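PDB 3HN2: 2-dehydropantoate 2-reductase from Geobacter metallireducens, which probably catalyses the NADPH-dependent reduction of ketopantoate to pantoate, a step in the biosynthesis of pantothenate. Local coordinates for residues R4-G18 against L21-R33. Sequence-based numbering, arbitrary orientation.
Sequences RIAIVGAGALGLYYG and LQRSGEDVHFLLR
With CG beside its backbone N and anti to its carbonyl carbon (chi1 -54°), H29 turns the ND1 edge of its imidazole to the neighbouring strand, and ND1 donates to I5 O at 2.9 Å, that oxygen lying near the ring plane. H29 N grips the same oxygen at 2.8 Å from the opposite face of its carbonyl plane. A similar first torsion in F30 (chi1 -72°) sets the ring beside I7, whose CG1 lies over one face in a CH-pi contact, 4.1 Å from the centroid. The parallel strands 5-8 and 28-31 carry the ladder on through the hydrogen bonds I7 N to H29 O and L31 N to I7 O. On the face of I5, I7, V28 and F30 sits helix 14-23: L15 CD2 meets F30 CD1 at 3.7 Å, and F30 CZ comes within 3.5 Å of G18 C, where a beta carbon on G18 would collide with the ring. Just before strand 28-31, D27 O accepts from both R4 N and I5 N, while R4 NH2 and E26 OE1 make a long salt bridge of 3.7 Å, the oxygen well out of the guanidinium plane. Replacing H29 by alanine would probably leave I5 O with one donor from strand 28-31, the backbone N, and open a gap beside K59 and M70. G9, G11 and G14 fit the GxGxxG pattern of a Rossmann beta-alpha-beta unit, consistent with NADP binding; the chemistry implies a glycine-dependent seating of the helix on an apolar sheet face, while on the face of A6, V8, H29 and L31 the imidazole adds a side-chain bond to the backbone pairing.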
ATOM      1  N   ARG A   4      -4.149   8.447  33.882  1.00 63.89           N
ATOM      2  CA  ARG A   4      -5.325   8.752  33.016  1.00 62.96           C
ATOM      3  C   ARG A   4      -5.650   7.630  32.022  1.00 61.00           C
ATOM      4  O   ARG A   4      -6.817   7.399  31.704  1.00 59.59           O
ATOM      5  CB  ARG A   4      -5.146  10.095  32.292  1.00 59.48           C
ATOM      6  CG  ARG A   4      -3.794  10.308  31.622  1.00 65.94           C
ATOM      7  CD  ARG A   4      -3.807  11.547  30.738  1.00 70.50           C
ATOM      8  NE  ARG A   4      -3.776  12.793  31.508  1.00 92.80           N
ATOM      9  CZ  ARG A   4      -2.675  13.490  31.783  1.00 94.86           C
ATOM     10  NH1 ARG A   4      -2.762  14.608  32.490  1.00 93.04           N
ATOM     11  NH2 ARG A   4      -1.486  13.081  31.356  1.00 97.26           N
ATOM     12  N   ILE A   5      -4.619   6.932  31.549  1.00 60.47           N
ATOM     13  CA  ILE A   5      -4.785   5.879  30.542  1.00 55.37           C
ATOM     14  C   ILE A   5      -4.489   4.481  31.100  1.00 51.34           C
ATOM     15  O   ILE A   5      -3.497   4.286  31.802  1.00 51.84           O
ATOM     16  CB  ILE A   5      -3.953   6.186  29.251  1.00 57.98           C
ATOM     17  CG1 ILE A   5      -4.766   7.036  28.277  1.00 53.21           C
ATOM     18  CG2 ILE A   5      -3.538   4.920  28.506  1.00 56.01           C
ATOM     19  CD1 ILE A   5      -4.614   8.513  28.442  1.00 52.09           C
ATOM     20  N   ALA A   6      -5.380   3.532  30.807  1.00 49.53           N
ATOM     21  CA  ALA A   6      -5.145   2.111  31.069  1.00 45.95           C
ATOM     22  C   ALA A   6      -5.181   1.323  29.767  1.00 41.60           C
ATOM     23  O   ALA A   6      -6.077   1.525  28.946  1.00 42.16           O
ATOM     24  CB  ALA A   6      -6.181   1.559  32.035  1.00 41.38           C
ATOM     25  N   ILE A   7      -4.219   0.417  29.593  1.00 37.94           N
ATOM     26  CA  ILE A   7      -4.168  -0.441  28.404  1.00 40.51           C
ATOM     27  C   ILE A   7      -4.628  -1.852  28.732  1.00 40.44           C
ATOM     28  O   ILE A   7      -3.993  -2.555  29.518  1.00 42.45           O
ATOM     29  CB  ILE A   7      -2.741  -0.515  27.781  1.00 44.92           C
ATOM     30  CG1 ILE A   7      -2.152   0.885  27.534  1.00 23.40           C
ATOM     31  CG2 ILE A   7      -2.747  -1.374  26.514  1.00 36.12           C
ATOM     32  CD1 ILE A   7      -2.953   1.751  26.568  1.00 35.97           C
ATOM     33  N   VAL A   8      -5.731  -2.264  28.116  1.00 44.26           N
ATOM     34  CA  VAL A   8      -6.295  -3.595  28.337  1.00 42.31           C
ATOM     35  C   VAL A   8      -6.234  -4.410  27.041  1.00 41.00           C
ATOM     36  O   VAL A   8      -7.068  -4.275  26.148  1.00 34.07           O
ATOM     37  CB  VAL A   8      -7.726  -3.507  28.923  1.00 36.15           C
ATOM     38  CG1 VAL A   8      -8.378  -4.877  28.999  1.00 26.01           C
ATOM     39  CG2 VAL A   8      -7.677  -2.869  30.311  1.00 48.10           C
ATOM     40  N   GLY A   9      -5.211  -5.247  26.947  1.00 50.80           N
ATOM     41  CA  GLY A   9      -4.944  -6.002  25.733  1.00 56.59           C
ATOM     42  C   GLY A   9      -3.535  -6.539  25.787  1.00 63.33           C
ATOM     43  O   GLY A   9      -3.332  -7.751  25.925  1.00 71.23           O
ATOM     44  N   ALA A  10      -2.571  -5.620  25.698  1.00 60.05           N
ATOM     45  CA  ALA A  10      -1.135  -5.926  25.692  1.00 60.96           C
ATOM     46  C   ALA A  10      -0.720  -6.802  24.506  1.00 63.50           C
ATOM     47  O   ALA A  10       0.198  -7.623  24.606  1.00 68.36           O
ATOM     48  CB  ALA A  10      -0.678  -6.532  27.033  1.00 60.65           C
ATOM     49  N   GLY A  11      -1.405  -6.609  23.384  1.00 61.46           N
ATOM     50  CA  GLY A  11      -1.079  -7.301  22.150  1.00 65.90           C
ATOM     51  C   GLY A  11      -0.134  -6.464  21.319  1.00 66.93           C
ATOM     52  O   GLY A  11       0.548  -5.581  21.837  1.00 68.71           O
ATOM     53  N   ALA A  12      -0.117  -6.727  20.018  1.00 71.35           N
ATOM     54  CA  ALA A  12       0.776  -6.032  19.097  1.00 69.58           C
ATOM     55  C   ALA A  12       0.342  -4.592  18.805  1.00 68.55           C
ATOM     56  O   ALA A  12       1.102  -3.824  18.209  1.00 73.89           O
ATOM     57  CB  ALA A  12       0.916  -6.824  17.810  1.00 70.95           C
ATOM     58  N   LEU A  13      -0.870  -4.229  19.224  1.00 58.27           N
ATOM     59  CA  LEU A  13      -1.379  -2.879  19.005  1.00 56.38           C
ATOM     60  C   LEU A  13      -1.605  -2.090  20.297  1.00 56.88           C
ATOM     61  O   LEU A  13      -1.401  -0.875  20.324  1.00 60.96           O
ATOM     62  CB  LEU A  13      -2.630  -2.893  18.106  1.00 56.66           C
ATOM     63  CG  LEU A  13      -4.078  -3.066  18.570  1.00 56.48           C
ATOM     64  CD1 LEU A  13      -4.693  -1.740  18.996  1.00 69.23           C
ATOM     65  CD2 LEU A  13      -4.896  -3.665  17.438  1.00 62.13           C
ATOM     66  N   GLY A  14      -2.031  -2.777  21.354  1.00 52.42           N
ATOM     67  CA  GLY A  14      -2.242  -2.147  22.650  1.00 47.11           C
ATOM     68  C   GLY A  14      -0.945  -1.653  23.261  1.00 51.25           C
ATOM     69  O   GLY A  14      -0.900  -0.572  23.862  1.00 54.01           O
ATOM     70  N   LEU A  15       0.112  -2.445  23.095  1.00 46.91           N
ATOM     71  CA  LEU A  15       1.439  -2.072  23.560  1.00 45.69           C
ATOM     72  C   LEU A  15       2.001  -0.920  22.741  1.00 50.47           C
ATOM     73  O   LEU A  15       2.476   0.062  23.311  1.00 52.63           O
ATOM     74  CB  LEU A  15       2.392  -3.269  23.523  1.00 44.87           C
ATOM     75  CG  LEU A  15       2.315  -4.348  24.610  1.00 45.50           C
ATOM     76  CD1 LEU A  15       3.312  -5.452  24.317  1.00 49.05           C
ATOM     77  CD2 LEU A  15       2.564  -3.782  26.002  1.00 46.06           C
ATOM     78  N   TYR A  16       1.921  -1.045  21.414  1.00 52.78           N
ATOM     79  CA  TYR A  16       2.426  -0.035  20.475  1.00 50.04           C
ATOM     80  C   TYR A  16       1.828   1.347  20.700  1.00 47.21           C
ATOM     81  O   TYR A  16       2.559   2.331  20.782  1.00 52.30           O
ATOM     82  CB  TYR A  16       2.192  -0.478  19.028  1.00 49.56           C
ATOM     83  CG  TYR A  16       2.539   0.559  17.980  1.00 53.11           C
ATOM     84  CD1 TYR A  16       3.866   0.918  17.729  1.00 59.61           C
ATOM     85  CD2 TYR A  16       1.541   1.170  17.221  1.00 66.88           C
ATOM     86  CE1 TYR A  16       4.186   1.871  16.759  1.00 49.42           C
ATOM     87  CE2 TYR A  16       1.851   2.116  16.243  1.00 65.12           C
ATOM     88  CZ  TYR A  16       3.174   2.458  16.017  1.00 59.05           C
ATOM     89  OH  TYR A  16       3.480   3.397  15.056  1.00 65.79           O
ATOM     90  N   TYR A  17       0.505   1.411  20.805  1.00 46.14           N
ATOM     91  CA  TYR A  17      -0.177   2.682  21.032  1.00 50.38           C
ATOM     92  C   TYR A  17       0.059   3.237  22.430  1.00 48.09           C
ATOM     93  O   TYR A  17       0.237   4.441  22.595  1.00 50.90           O
ATOM     94  CB  TYR A  17      -1.672   2.571  20.727  1.00 48.72           C
ATOM     95  CG  TYR A  17      -1.979   2.470  19.251  1.00 51.84           C
ATOM     96  CD1 TYR A  17      -1.347   3.301  18.323  1.00 48.06           C
ATOM     97  CD2 TYR A  17      -2.910   1.549  18.779  1.00 56.99           C
ATOM     98  CE1 TYR A  17      -1.628   3.206  16.962  1.00 50.14           C
ATOM     99  CE2 TYR A  17      -3.201   1.448  17.426  1.00 54.54           C
ATOM    100  CZ  TYR A  17      -2.561   2.279  16.524  1.00 55.06           C
ATOM    101  OH  TYR A  17      -2.858   2.171  15.187  1.00 61.31           O
ATOM    102  N   GLY A  18       0.087   2.354  23.422  1.00 49.29           N
ATOM    103  CA  GLY A  18       0.364   2.749  24.801  1.00 54.85           C
ATOM    104  C   GLY A  18       1.779   3.263  24.999  1.00 54.31           C
ATOM    105  O   GLY A  18       2.003   4.192  25.780  1.00 58.19           O
ATOM    106  N   LEU A  21       1.857   6.639  23.532  1.00 57.78           N
ATOM    107  CA  LEU A  21       1.117   7.531  24.425  1.00 56.79           C
ATOM    108  C   LEU A  21       1.950   8.045  25.599  1.00 58.07           C
ATOM    109  O   LEU A  21       1.971   9.250  25.845  1.00 63.75           O
ATOM    110  CB  LEU A  21      -0.187   6.888  24.907  1.00 52.41           C
ATOM    111  CG  LEU A  21      -1.377   6.955  23.941  1.00 58.44           C
ATOM    112  CD1 LEU A  21      -2.396   5.876  24.274  1.00 62.35           C
ATOM    113  CD2 LEU A  21      -2.038   8.335  23.909  1.00 60.06           C
ATOM    114  N   GLN A  22       2.662   7.160  26.300  1.00 56.68           N
ATOM    115  CA  GLN A  22       3.518   7.615  27.404  1.00 59.10           C
ATOM    116  C   GLN A  22       4.825   8.270  26.946  1.00 56.72           C
ATOM    117  O   GLN A  22       5.400   9.070  27.685  1.00 57.61           O
ATOM    118  CB  GLN A  22       3.774   6.516  28.448  1.00 61.57           C
ATOM    119  CG  GLN A  22       4.944   5.590  28.173  1.00 60.79           C
ATOM    120  CD  GLN A  22       5.352   4.784  29.398  1.00 60.23           C
ATOM    121  OE1 GLN A  22       6.481   4.890  29.870  1.00 65.78           O
ATOM    122  NE2 GLN A  22       4.432   3.979  29.919  1.00 61.37           N
ATOM    123  N   ARG A  23       5.275   7.947  25.729  1.00 55.87           N
ATOM    124  CA  ARG A  23       6.475   8.563  25.147  1.00 53.48           C
ATOM    125  C   ARG A  23       6.274  10.061  24.956  1.00 54.80           C
ATOM    126  O   ARG A  23       7.229  10.830  25.028  1.00 57.87           O
ATOM    127  CB  ARG A  23       6.837   7.905  23.816  1.00 56.79           C
ATOM    128  CG  ARG A  23       8.305   8.021  23.414  1.00 57.06           C
ATOM    129  CD  ARG A  23       8.544   9.106  22.372  1.00 62.93           C
ATOM    130  NE  ARG A  23       7.880   8.822  21.099  1.00 78.93           N
ATOM    131  CZ  ARG A  23       8.423   8.143  20.092  1.00 77.71           C
ATOM    132  NH1 ARG A  23       7.729   7.945  18.978  1.00 66.76           N
ATOM    133  NH2 ARG A  23       9.657   7.660  20.193  1.00 77.69           N
ATOM    134  N   SER A  24       5.025  10.462  24.725  1.00 58.84           N
ATOM    135  CA  SER A  24       4.644  11.871  24.669  1.00 57.64           C
ATOM    136  C   SER A  24       4.031  12.360  25.993  1.00 59.31           C
ATOM    137  O   SER A  24       3.343  13.383  26.034  1.00 60.51           O
ATOM    138  CB  SER A  24       3.684  12.112  23.508  1.00 56.43           C
ATOM    139  OG  SER A  24       2.594  11.220  23.584  1.00 49.09           O
ATOM    140  N   GLY A  25       4.286  11.622  27.068  1.00 60.60           N
ATOM    141  CA  GLY A  25       3.954  12.077  28.412  1.00 67.59           C
ATOM    142  C   GLY A  25       2.491  11.959  28.782  1.00 69.81           C
ATOM    143  O   GLY A  25       1.832  12.957  29.082  1.00 68.42           O
ATOM    144  N   GLU A  26       1.984  10.733  28.752  1.00 71.59           N
ATOM    145  CA  GLU A  26       0.646  10.449  29.235  1.00 73.04           C
ATOM    146  C   GLU A  26       0.783   9.413  30.337  1.00 74.42           C
ATOM    147  O   GLU A  26       1.685   8.568  30.294  1.00 75.29           O
ATOM    148  CB  GLU A  26      -0.237   9.930  28.103  1.00 73.38           C
ATOM    149  CG  GLU A  26      -1.570  10.652  27.957  1.00 79.87           C
ATOM    150  CD  GLU A  26      -1.457  12.019  27.290  1.00 82.97           C
ATOM    151  OE1 GLU A  26      -2.208  12.940  27.679  1.00 79.45           O
ATOM    152  OE2 GLU A  26      -0.624  12.173  26.372  1.00 94.85           O
ATOM    153  N   ASP A  27      -0.102   9.486  31.329  1.00 73.55           N
ATOM    154  CA  ASP A  27      -0.049   8.591  32.481  1.00 70.44           C
ATOM    155  C   ASP A  27      -0.630   7.230  32.106  1.00 66.75           C
ATOM    156  O   ASP A  27      -1.812   6.956  32.324  1.00 72.34           O
ATOM    157  CB  ASP A  27      -0.781   9.212  33.675  1.00 73.45           C
ATOM    158  CG  ASP A  27      -0.373   8.598  35.006  1.00 78.51           C
ATOM    159  OD1 ASP A  27       0.567   7.772  35.038  1.00 90.89           O
ATOM    160  OD2 ASP A  27      -0.997   8.948  36.027  1.00 79.20           O
ATOM    161  N   VAL A  28       0.226   6.383  31.542  1.00 62.15           N
ATOM    162  CA  VAL A  28      -0.193   5.116  30.953  1.00 57.31           C
ATOM    163  C   VAL A  28       0.059   3.960  31.918  1.00 57.49           C
ATOM    164  O   VAL A  28       1.142   3.841  32.493  1.00 61.32           O
ATOM    165  CB  VAL A  28       0.502   4.886  29.576  1.00 54.89           C
ATOM    166  CG1 VAL A  28       0.104   3.562  28.969  1.00 56.53           C
ATOM    167  CG2 VAL A  28       0.136   5.998  28.613  1.00 43.67           C
ATOM    168  N   HIS A  29      -0.962   3.126  32.093  1.00 58.84           N
ATOM    169  CA  HIS A  29      -0.921   1.986  33.001  1.00 57.56           C
ATOM    170  C   HIS A  29      -1.241   0.722  32.219  1.00 54.71           C
ATOM    171  O   HIS A  29      -2.378   0.513  31.810  1.00 55.90           O
ATOM    172  CB  HIS A  29      -1.940   2.170  34.131  1.00 56.91           C
ATOM    173  CG  HIS A  29      -1.792   3.460  34.876  1.00 57.49           C
ATOM    174  ND1 HIS A  29      -2.345   4.642  34.434  1.00 69.15           N
ATOM    175  CD2 HIS A  29      -1.148   3.753  36.029  1.00 65.83           C
ATOM    176  CE1 HIS A  29      -2.047   5.610  35.283  1.00 69.62           C
ATOM    177  NE2 HIS A  29      -1.321   5.096  36.260  1.00 73.41           N
ATOM    178  N   PHE A  30      -0.233  -0.115  32.002  1.00 51.54           N
ATOM    179  CA  PHE A  30      -0.414  -1.346  31.246  1.00 52.43           C
ATOM    180  C   PHE A  30      -0.923  -2.495  32.120  1.00 57.30           C
ATOM    181  O   PHE A  30      -0.405  -2.732  33.215  1.00 62.51           O
ATOM    182  CB  PHE A  30       0.902  -1.763  30.591  1.00 52.53           C
ATOM    183  CG  PHE A  30       1.323  -0.897  29.441  1.00 56.25           C
ATOM    184  CD1 PHE A  30       0.935  -1.207  28.145  1.00 65.10           C
ATOM    185  CD2 PHE A  30       2.134   0.213  29.649  1.00 61.82           C
ATOM    186  CE1 PHE A  30       1.339  -0.415  27.072  1.00 61.81           C
ATOM    187  CE2 PHE A  30       2.547   1.006  28.583  1.00 61.72           C
ATOM    188  CZ  PHE A  30       2.146   0.692  27.295  1.00 63.22           C
ATOM    189  N   LEU A  31      -1.936  -3.207  31.629  1.00 55.68           N
ATOM    190  CA  LEU A  31      -2.363  -4.457  32.247  1.00 55.42           C
ATOM    191  C   LEU A  31      -1.722  -5.642  31.522  1.00 58.66           C
ATOM    192  O   LEU A  31      -2.210  -6.089  30.483  1.00 61.00           O
ATOM    193  CB  LEU A  31      -3.895  -4.580  32.270  1.00 57.24           C
ATOM    194  CG  LEU A  31      -4.527  -5.722  33.087  1.00 54.10           C
ATOM    195  CD1 LEU A  31      -4.079  -5.698  34.544  1.00 45.67           C
ATOM    196  CD2 LEU A  31      -6.051  -5.696  33.002  1.00 43.65           C
ATOM    197  N   LEU A  32      -0.613  -6.127  32.077  1.00 61.18           N
ATOM    198  CA  LEU A  32       0.108  -7.268  31.520  1.00 58.95           C
ATOM    199  C   LEU A  32      -0.364  -8.581  32.133  1.00 61.37           C
ATOM    200  O   LEU A  32      -0.845  -8.612  33.270  1.00 65.66           O
ATOM    201  CB  LEU A  32       1.618  -7.126  31.736  1.00 57.72           C
ATOM    202  CG  LEU A  32       2.471  -6.033  31.069  1.00 66.95           C
ATOM    203  CD1 LEU A  32       2.015  -5.647  29.656  1.00 63.81           C
ATOM    204  CD2 LEU A  32       2.582  -4.813  31.961  1.00 69.24           C
ATOM    205  N   ARG A  33      -0.207  -9.663  31.376  1.00 60.78           N
ATOM    206  CA  ARG A  33      -0.609 -10.990  31.814  1.00 60.92           C
ATOM    207  C   ARG A  33       0.533 -11.978  31.586  1.00 65.80           C
ATOM    208  O   ARG A  33       1.223 -12.367  32.527  1.00 68.11           O
ATOM    209  CB  ARG A  33      -1.872 -11.435  31.065  1.00 60.27           C
ATOM    210  CG  ARG A  33      -2.561 -12.665  31.638  1.00 50.62           C
ATOM    211  CD  ARG A  33      -3.402 -13.340  30.575  1.00 47.26           C
ATOM    212  NE  ARG A  33      -3.901 -14.644  31.004  1.00 49.45           N
ATOM    213  CZ  ARG A  33      -5.163 -15.051  30.879  1.00 53.79           C
ATOM    214  NH1 ARG A  33      -5.516 -16.256  31.299  1.00 49.33           N
ATOM    215  NH2 ARG A  33      -6.073 -14.260  30.325  1.00 68.61           N
TER
HETATM  216  O   HOH W   1      -3.735  -8.136  28.829  1.00 45.04           O